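Local coordinates for flagellar regulatory protein C (Vibrio cholerae, PDB 4QHS) that probably hydrolyses ATP through a heptameric AAA+ domain to activate sigma-54-dependent transcription of flagellar genes, at residues A[45-51]-A[155-159]; A[214-218]-A[249-253]; A[132-137]-A[148-153]. One frame throughout, in Å; residues are numbered along the deposited sequence.

Contact 1 (A[45-51]-A[155-159]); sequences GPSGSGK and ATSNR
Gly45 meets Asn158 through its carbonyl oxygen: Asn158 CA lies 3.3 Å from Gly45 O in a CA-H...O contact bent to 149°. Gly45 N donates to a water, which in turn donates to Ser157 O, and one solvent molecule thus spans the two segments. Pro46 approaches with its backbone, its carbonyl carbon beside CB of Asn158, while its ring packs on Asn233 and Ala187. Ser47 follows, and its OG accepts from ND2 of Asn158 at 2.7 Å, lying 23° out of the amide plane. The amide arrives there because CG of Asn158 sits between backbone N and carbonyl carbon (chi1 74°). The loop is a P-loop, the Walker A motif (GxxxxGK), here without nucleotide; the end of strand 152-157 probably corresponds to sensor 1 of AAA+ ATPases. Farther on, Ser49 OG ties the loop to itself by donating to Pro46 O. Lys51 then sends an extended chain back across the loop, its CD 3.9 Å from Thr156 CB. Its NZ donates to Gly45 O and Ile43 O and stands 2.8 Å from Ser157 O. Thr156 OG1 turns instead to Asp116 and the amide of Glu117, in the Walker B strand and just beyond.

Contact 2 (A[214-218]-A[249-253]); sequences VPSIA and ENGHI
Val214 and Glu249 open the apolar part of this surface contact, with CG1 of Val214 only 3.2 Å from CG of Glu249, a tight fit between side chains that pass at a slant. It is the placing of CG1 anti to the carbonyl carbon (chi1 -42°) that brings this branch to the glutamate. CB of Val214 is 3.5 Å from the backbone N of Asn250. The valine also touches Ile203 and Cys207 of helix 195-208. At the far end Ala218 CB lies 4.2 Å from CD2 of the His252 ring.

Polar contacts between the backbones are modest. The hydrogen bond from Ala218 N to Gly251 O is weak: 3.0 Å long, but bent to 128°. The same Gly251 O also receives a CA-H...O contact from CA of Ile217. One step back, Asn250 CA points a straighter one at Pro215 O (3.5 Å, 165°). Having no side chain, Gly251 lets its CA come within 4.2 Å of Ile217 CA. The closeness of the Ser216 hydroxyl to the Asn250 amide is doubtful as modelled.

The two segments are nearly parallel in direction, yet form no beta ladder. They join two loops of the AAA+ lid domain, one leading into helix 219-226 with Ala218 at its N-cap position, the other following helix 233-247. With the amide pairing left open, the settled contacts are van der Waals, CA-H...O and one weak backbone bond, which suggests a loosely held surface junction.

Contact 3 (A[132-137]-A[148-153]); sequences VLQERE and KLDVRV
Leu149 N donates to Arg136 O where a beta-alpha-beta crossover closes: helix 123-135 links the parallel neighbours 112-116 and 152-157, with the hairpin 137-148 inserted before the second strand. That hairpin occupies the place of the pre-sensor 1 insertion found in sigma-54 activators.

The backbone bond is 3.1 Å long and fairly straight (154°). Arg136 turns the chain out of the helix with positive phi. Immediately afterwards Glu137 and Lys148 form an antiparallel non-hydrogen-bonded pair, their CA atoms 4.5 Å apart.

Among the charged groups, Glu137 and Lys148 lie side by side on one face of the hairpin and point the same way. OE2 of Glu137 touches the aliphatic CD of Lys148 at 3.5 Å, whereas NZ of Lys148 remains 4.5 Å from OE2 of Glu137, too far for a salt bridge; OE1 makes a weak hydrogen bond to Ser146. A bend at chi2 (-36°) carries the guanidinium of Arg136 towards Val151 and Val153. There NH1 comes near Val151 O at an angle too poor for a hydrogen bond, and the guanidinium meets CG2 of Val153 at its edge.

Two apolar pairs join the segments. Leu149 puts CD1 3.8 Å from CG1 of Val132, the two side chains slanting past each other, and also reaches the carbonyl carbon of Glu137. Leu133, which also touches Leu174 and Leu178 of helix 172-178, crosses Val153 at about a right angle, with CD2 of Leu133 4.0 Å from CG2 of Val153.

How the contacts relate
Strand 152-157 serves two of the three sites: contact 3 uses its beginning and contact 1 its end, with centres 23 Å apart. In sequence, both segments of contact 3 fall between those of contact 1, within the span that the P-loop and the probable sensor 1 region bracket. Contact 2 belongs to the lid, 30 Å from contact 1 between centres and about 19 Å between nearest atoms. Helix 233-247 connects them: Arg235 near its start touches Ser47 at the nucleotide site, and segment 249-253 of contact 2 follows its end. Contacts 2 and 3 flank the chain's centre on opposite sides, 49 Å apart between centres.

Contact 1 (A[45-51]-A[155-159])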
loop_
_atom_site.group_PDB
_atom_site.type_symbol
_atom_site.label_atom_id
_atom_site.label_comp_id
_atom_site.label_asym_id
_atom_site.label_seq_id
_atom_site.Cartn_x
_atom_site.Cartn_y
_atom_site.Cartn_z
ATOM N N GLY A 45 7.936 -2.887 39.301
ATOM C CA GLY A 45 8.784 -4.044 39.539
ATOM C C GLY A 45 8.693 -5.017 38.386
ATOM O O GLY A 45 7.834 -4.880 37.512
ATOM N N PRO A 46 9.578 -6.013 38.363
ATOM C CA PRO A 46 9.513 -6.941 37.229
ATOM C C PRO A 46 8.219 -7.757 37.217
ATOM O O PRO A 46 7.566 -7.902 38.249
ATOM C CB PRO A 46 10.741 -7.841 37.434
ATOM C CG PRO A 46 11.108 -7.679 38.903
ATOM C CD PRO A 46 10.732 -6.267 39.243
ATOM N N SER A 47 7.834 -8.253 36.044
ATOM C CA SER A 47 6.702 -9.155 35.963
ATOM C C SER A 47 7.100 -10.452 36.645
ATOM O O SER A 47 8.295 -10.734 36.807
ATOM C CB SER A 47 6.291 -9.423 34.514
ATOM O OG SER A 47 5.900 -8.239 33.840
ATOM N N GLY A 48 6.100 -11.232 37.038
ATOM C CA GLY A 48 6.335 -12.528 37.651
ATOM C C GLY A 48 7.220 -12.425 38.875
ATOM O O GLY A 48 8.084 -13.265 39.092
ATOM N N SER A 49 7.007 -11.369 39.655
ATOM C CA SER A 49 7.743 -11.140 40.883
ATOM C C SER A 49 6.781 -11.078 42.061
ATOM O O SER A 49 7.048 -10.404 43.041
ATOM C CB SER A 49 8.556 -9.844 40.791
ATOM O OG SER A 49 7.722 -8.693 40.817
ATOM N N GLY A 50 5.649 -11.770 41.946
ATOM C CA GLY A 50 4.675 -11.851 43.022
ATOM C C GLY A 50 3.765 -10.648 43.238
ATOM O O GLY A 50 3.119 -10.554 44.279
ATOM N N LYS A 51 3.697 -9.743 42.262
ATOM C CA LYS A 51 2.883 -8.527 42.376
ATOM C C LYS A 51 1.407 -8.788 42.588
ATOM O O LYS A 51 0.705 -7.990 43.215
ATOM C CB LYS A 51 3.005 -7.668 41.122
ATOM C CG LYS A 51 4.248 -6.835 40.995
ATOM C CD LYS A 51 4.071 -5.887 39.821
ATOM C CE LYS A 51 5.391 -5.362 39.336
ATOM N NZ LYS A 51 5.212 -4.303 38.316
ATOM N N ALA A 155 -3.036 -0.589 39.682
ATOM C CA ALA A 155 -2.353 -0.883 38.422
ATOM C C ALA A 155 -0.958 -1.438 38.660
ATOM O O ALA A 155 -0.381 -1.236 39.727
ATOM C CB ALA A 155 -2.263 0.356 37.565
ATOM N N THR A 156 -0.421 -2.123 37.650
ATOM C CA THR A 156 0.979 -2.529 37.635
ATOM C C THR A 156 1.639 -2.231 36.301
ATOM O O THR A 156 0.987 -2.184 35.258
ATOM C CB THR A 156 1.166 -4.037 37.898
ATOM O OG1 THR A 156 0.811 -4.765 36.720
ATOM C CG2 THR A 156 0.300 -4.503 39.073
ATOM N N SER A 157 2.942 -2.106 36.356
ATOM C CA SER A 157 3.752 -1.859 35.214
ATOM C C SER A 157 5.112 -2.438 35.445
ATOM O O SER A 157 5.684 -2.261 36.476
ATOM C CB SER A 157 3.878 -0.380 34.992
ATOM O OG SER A 157 4.412 -0.149 33.742
ATOM N N ASN A 158 5.631 -3.153 34.481
ATOM C CA ASN A 158 6.963 -3.651 34.626
ATOM C C ASN A 158 7.980 -2.736 33.978
ATOM O O ASN A 158 9.105 -3.087 33.798
ATOM C CB ASN A 158 7.068 -5.082 34.155
ATOM C CG ASN A 158 7.032 -5.216 32.676
ATOM O OD1 ASN A 158 7.052 -4.266 31.955
ATOM N ND2 ASN A 158 6.982 -6.413 32.227
ATOM N N ARG A 159 7.572 -1.530 33.664
ATOM C CA ARG A 159 8.476 -0.593 33.074
ATOM C C ARG A 159 8.402 0.768 33.713
ATOM O O ARG A 159 7.446 1.078 34.379
ATOM C CB ARG A 159 8.244 -0.503 31.580
ATOM C CG ARG A 159 6.911 -0.006 31.209
ATOM C CD ARG A 159 6.631 -0.205 29.765
ATOM N NE ARG A 159 7.791 0.062 28.964
ATOM C CZ ARG A 159 7.928 -0.307 27.710
ATOM N NH1 ARG A 159 6.954 -0.972 27.106
ATOM N NH2 ARG A 159 9.048 -0.026 27.078
HETATM O O HOH W 1 8.555 -1.190 36.549
#

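Contact 2 (A[214-218]-A[249-253])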
loop_
_atom_site.group_PDB
_atom_site.type_symbol
_atom_site.label_atom_id
_atom_site.label_comp_id
_atom_site.label_asym_id
_atom_site.label_seq_id
_atom_site.Cartn_x
_atom_site.Cartn_y
_atom_site.Cartn_z
ATOM N N VAL A 214 6.354 -31.959 51.844
ATOM C CA VAL A 214 7.676 -32.558 51.852
ATOM C C VAL A 214 8.778 -31.766 52.588
ATOM O O VAL A 214 9.537 -32.400 53.315
ATOM C CB VAL A 214 8.153 -32.867 50.399
ATOM C CG1 VAL A 214 7.010 -33.455 49.589
ATOM C CG2 VAL A 214 8.710 -31.643 49.707
ATOM N N PRO A 215 8.821 -30.405 52.475
ATOM C CA PRO A 215 10.066 -29.654 52.665
ATOM C C PRO A 215 11.252 -30.449 53.164
ATOM O O PRO A 215 11.848 -31.183 52.368
ATOM C CB PRO A 215 9.661 -28.594 53.687
ATOM C CG PRO A 215 8.220 -28.307 53.355
ATOM C CD PRO A 215 7.702 -29.444 52.486
ATOM N N SER A 216 11.590 -30.293 54.445
ATOM C CA SER A 216 12.829 -30.830 55.020
ATOM C C SER A 216 13.996 -30.691 54.029
ATOM O O SER A 216 15.005 -31.401 54.119
ATOM C CB SER A 216 12.642 -32.293 55.446
ATOM O OG SER A 216 12.091 -33.087 54.407
ATOM N N ILE A 217 13.764 -29.844 53.030
ATOM C CA ILE A 217 14.682 -29.648 51.942
ATOM C C ILE A 217 16.063 -29.280 52.445
ATOM O O ILE A 217 16.270 -28.249 53.021
ATOM C CB ILE A 217 14.128 -28.604 51.005
ATOM C CG1 ILE A 217 15.228 -27.874 50.299
ATOM C CG2 ILE A 217 13.379 -27.585 51.766
ATOM C CD1 ILE A 217 15.063 -26.435 50.423
ATOM N N ALA A 218 17.000 -30.175 52.221
ATOM C CA ALA A 218 18.364 -29.976 52.608
ATOM C C ALA A 218 18.702 -28.510 52.633
ATOM O O ALA A 218 18.188 -27.740 51.858
ATOM C CB ALA A 218 19.282 -30.708 51.674
ATOM N N GLU A 249 10.423 -36.207 46.495
ATOM C CA GLU A 249 10.021 -35.532 47.737
ATOM C C GLU A 249 11.105 -35.402 48.825
ATOM O O GLU A 249 11.773 -36.357 49.161
ATOM C CB GLU A 249 8.765 -36.179 48.295
ATOM C CG GLU A 249 7.527 -35.888 47.503
ATOM C CD GLU A 249 7.593 -36.342 46.062
ATOM O OE1 GLU A 249 6.793 -35.822 45.287
ATOM O OE2 GLU A 249 8.405 -37.207 45.692
ATOM N N ASN A 250 11.272 -34.202 49.363
ATOM C CA ASN A 250 12.372 -33.906 50.275
ATOM C C ASN A 250 13.569 -33.372 49.529
ATOM O O ASN A 250 14.503 -34.079 49.302
ATOM C CB ASN A 250 12.794 -35.144 51.037
ATOM C CG ASN A 250 13.863 -34.852 52.055
ATOM O OD1 ASN A 250 13.651 -34.097 52.987
ATOM N ND2 ASN A 250 15.020 -35.437 51.871
ATOM N N GLY A 251 13.519 -32.114 49.144
ATOM C CA GLY A 251 14.440 -31.575 48.178
ATOM C C GLY A 251 15.901 -31.736 48.501
ATOM O O GLY A 251 16.328 -31.363 49.564
ATOM N N HIS A 252 16.679 -32.245 47.559
ATOM C CA HIS A 252 18.105 -32.421 47.819
ATOM C C HIS A 252 18.988 -31.636 46.840
ATOM O O HIS A 252 19.652 -30.661 47.212
ATOM C CB HIS A 252 18.450 -33.901 47.750
ATOM C CG HIS A 252 19.482 -34.323 48.740
ATOM N ND1 HIS A 252 20.804 -34.514 48.399
ATOM C CD2 HIS A 252 19.391 -34.586 50.065
ATOM C CE1 HIS A 252 21.482 -34.882 49.472
ATOM N NE2 HIS A 252 20.648 -34.935 50.495
ATOM N N ILE A 253 19.015 -32.108 45.595
ATOM C CA ILE A 253 19.661 -31.409 44.493
ATOM C C ILE A 253 18.585 -31.174 43.431
ATOM O O ILE A 253 17.762 -32.049 43.144
ATOM C CB ILE A 253 20.879 -32.196 43.903
ATOM C CG1 ILE A 253 20.453 -33.351 42.972
ATOM C CG2 ILE A 253 21.740 -32.731 45.016
ATOM C CD1 ILE A 253 20.201 -32.967 41.436
#

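Contact 3 (A[132-137]-A[148-153])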
loop_
_atom_site.group_PDB
_atom_site.type_symbol
_atom_site.label_atom_id
_atom_site.label_comp_id
_atom_site.label_asym_id
_atom_site.label_seq_id
_atom_site.Cartn_x
_atom_site.Cartn_y
_atom_site.Cartn_z
ATOM N N VAL A 132 -12.499 7.995 32.407
ATOM C CA VAL A 132 -13.125 7.170 33.429
ATOM C C VAL A 132 -12.637 7.601 34.796
ATOM O O VAL A 132 -13.446 7.791 35.710
ATOM C CB VAL A 132 -12.837 5.663 33.240
ATOM C CG1 VAL A 132 -13.257 4.884 34.483
ATOM C CG2 VAL A 132 -13.570 5.126 32.014
ATOM N N LEU A 133 -11.318 7.769 34.923
ATOM C CA LEU A 133 -10.725 8.209 36.176
ATOM C C LEU A 133 -11.247 9.568 36.618
ATOM O O LEU A 133 -11.461 9.790 37.808
ATOM C CB LEU A 133 -9.208 8.268 36.060
ATOM C CG LEU A 133 -8.533 6.901 36.203
ATOM C CD1 LEU A 133 -6.996 6.999 36.089
ATOM C CD2 LEU A 133 -8.944 6.273 37.523
ATOM N N GLN A 134 -11.447 10.477 35.662
ATOM C CA GLN A 134 -11.787 11.858 35.991
ATOM C C GLN A 134 -13.267 12.026 36.301
ATOM O O GLN A 134 -13.627 12.758 37.212
ATOM C CB GLN A 134 -11.416 12.808 34.843
ATOM C CG GLN A 134 -9.938 12.940 34.541
ATOM C CD GLN A 134 -9.687 13.740 33.267
ATOM O OE1 GLN A 134 -10.597 13.941 32.448
ATOM N NE2 GLN A 134 -8.453 14.210 33.096
ATOM N N GLU A 135 -14.119 11.369 35.515
ATOM C CA GLU A 135 -15.553 11.556 35.642
ATOM C C GLU A 135 -16.137 10.533 36.586
ATOM O O GLU A 135 -17.273 10.691 37.039
ATOM C CB GLU A 135 -16.254 11.451 34.279
ATOM C CG GLU A 135 -15.673 12.339 33.184
ATOM C CD GLU A 135 -15.703 13.810 33.543
ATOM O OE1 GLU A 135 -16.631 14.243 34.265
ATOM O OE2 GLU A 135 -14.790 14.541 33.108
ATOM N N ARG A 136 -15.382 9.499 36.859
ATOM C CA ARG A 136 -15.901 8.407 37.612
ATOM C C ARG A 136 -17.185 7.927 36.970
ATOM O O ARG A 136 -18.181 7.789 37.611
ATOM C CB ARG A 136 -16.134 8.844 39.033
ATOM C CG ARG A 136 -14.947 8.670 39.911
ATOM C CD ARG A 136 -14.189 7.416 39.532
ATOM N NE ARG A 136 -12.845 7.349 40.097
ATOM C CZ ARG A 136 -12.064 6.284 40.017
ATOM N NH1 ARG A 136 -12.496 5.201 39.396
ATOM N NH2 ARG A 136 -10.858 6.301 40.563
ATOM N N GLU A 137 -17.118 7.676 35.679
ATOM C CA GLU A 137 -18.205 7.180 34.852
ATOM C C GLU A 137 -17.602 6.388 33.704
ATOM O O GLU A 137 -16.486 6.677 33.257
ATOM C CB GLU A 137 -19.063 8.320 34.300
ATOM C CG GLU A 137 -19.976 8.970 35.317
ATOM C CD GLU A 137 -20.787 10.106 34.729
ATOM O OE1 GLU A 137 -20.574 10.434 33.540
ATOM O OE2 GLU A 137 -21.634 10.668 35.460
ATOM N N LYS A 148 -22.436 5.402 36.217
ATOM C CA LYS A 148 -21.734 5.915 37.393
ATOM C C LYS A 148 -20.861 4.832 38.019
ATOM O O LYS A 148 -21.308 3.692 38.179
ATOM C CB LYS A 148 -22.734 6.424 38.422
ATOM C CG LYS A 148 -22.487 7.845 38.865
ATOM C CD LYS A 148 -23.268 8.836 38.006
ATOM C CE LYS A 148 -24.731 8.930 38.437
ATOM N NZ LYS A 148 -25.512 9.868 37.566
ATOM N N LEU A 149 -19.665 5.196 38.446
ATOM C CA LEU A 149 -18.733 4.252 39.014
ATOM C C LEU A 149 -18.301 4.569 40.424
ATOM O O LEU A 149 -18.224 5.698 40.808
ATOM C CB LEU A 149 -17.503 4.174 38.141
ATOM C CG LEU A 149 -17.593 3.375 36.863
ATOM C CD1 LEU A 149 -16.305 3.395 36.148
ATOM C CD2 LEU A 149 -17.958 1.974 37.190
ATOM N N ASP A 150 -18.013 3.533 41.179
ATOM C CA ASP A 150 -17.490 3.615 42.539
ATOM C C ASP A 150 -16.464 2.492 42.690
ATOM O O ASP A 150 -16.767 1.434 43.244
ATOM C CB ASP A 150 -18.610 3.479 43.576
ATOM C CG ASP A 150 -18.086 3.427 45.024
ATOM O OD1 ASP A 150 -17.111 4.138 45.352
ATOM O OD2 ASP A 150 -18.658 2.665 45.837
ATOM N N VAL A 151 -15.270 2.717 42.157
ATOM C CA VAL A 151 -14.283 1.660 41.970
ATOM C C VAL A 151 -12.857 2.139 42.305
ATOM O O VAL A 151 -12.408 3.179 41.835
ATOM C CB VAL A 151 -14.308 1.123 40.503
ATOM C CG1 VAL A 151 -13.195 0.102 40.267
ATOM C CG2 VAL A 151 -15.673 0.520 40.156
ATOM N N ARG A 152 -12.162 1.361 43.126
ATOM C CA ARG A 152 -10.785 1.640 43.496
ATOM C C ARG A 152 -9.876 1.034 42.442
ATOM O O ARG A 152 -10.038 -0.130 42.056
ATOM C CB ARG A 152 -10.466 1.059 44.881
ATOM C CG ARG A 152 -9.333 1.755 45.634
ATOM C CD ARG A 152 -8.034 0.966 45.618
ATOM N NE ARG A 152 -6.958 1.719 46.268
ATOM C CZ ARG A 152 -6.651 1.649 47.563
ATOM N NH1 ARG A 152 -7.328 0.840 48.369
ATOM N NH2 ARG A 152 -5.654 2.384 48.054
ATOM N N VAL A 153 -8.919 1.817 41.974
ATOM C CA VAL A 153 -8.032 1.354 40.924
ATOM C C VAL A 153 -6.641 0.994 41.439
ATOM O O VAL A 153 -5.982 1.783 42.123
ATOM C CB VAL A 153 -7.887 2.402 39.824
ATOM C CG1 VAL A 153 -6.778 2.006 38.880
ATOM C CG2 VAL A 153 -9.205 2.553 39.083
#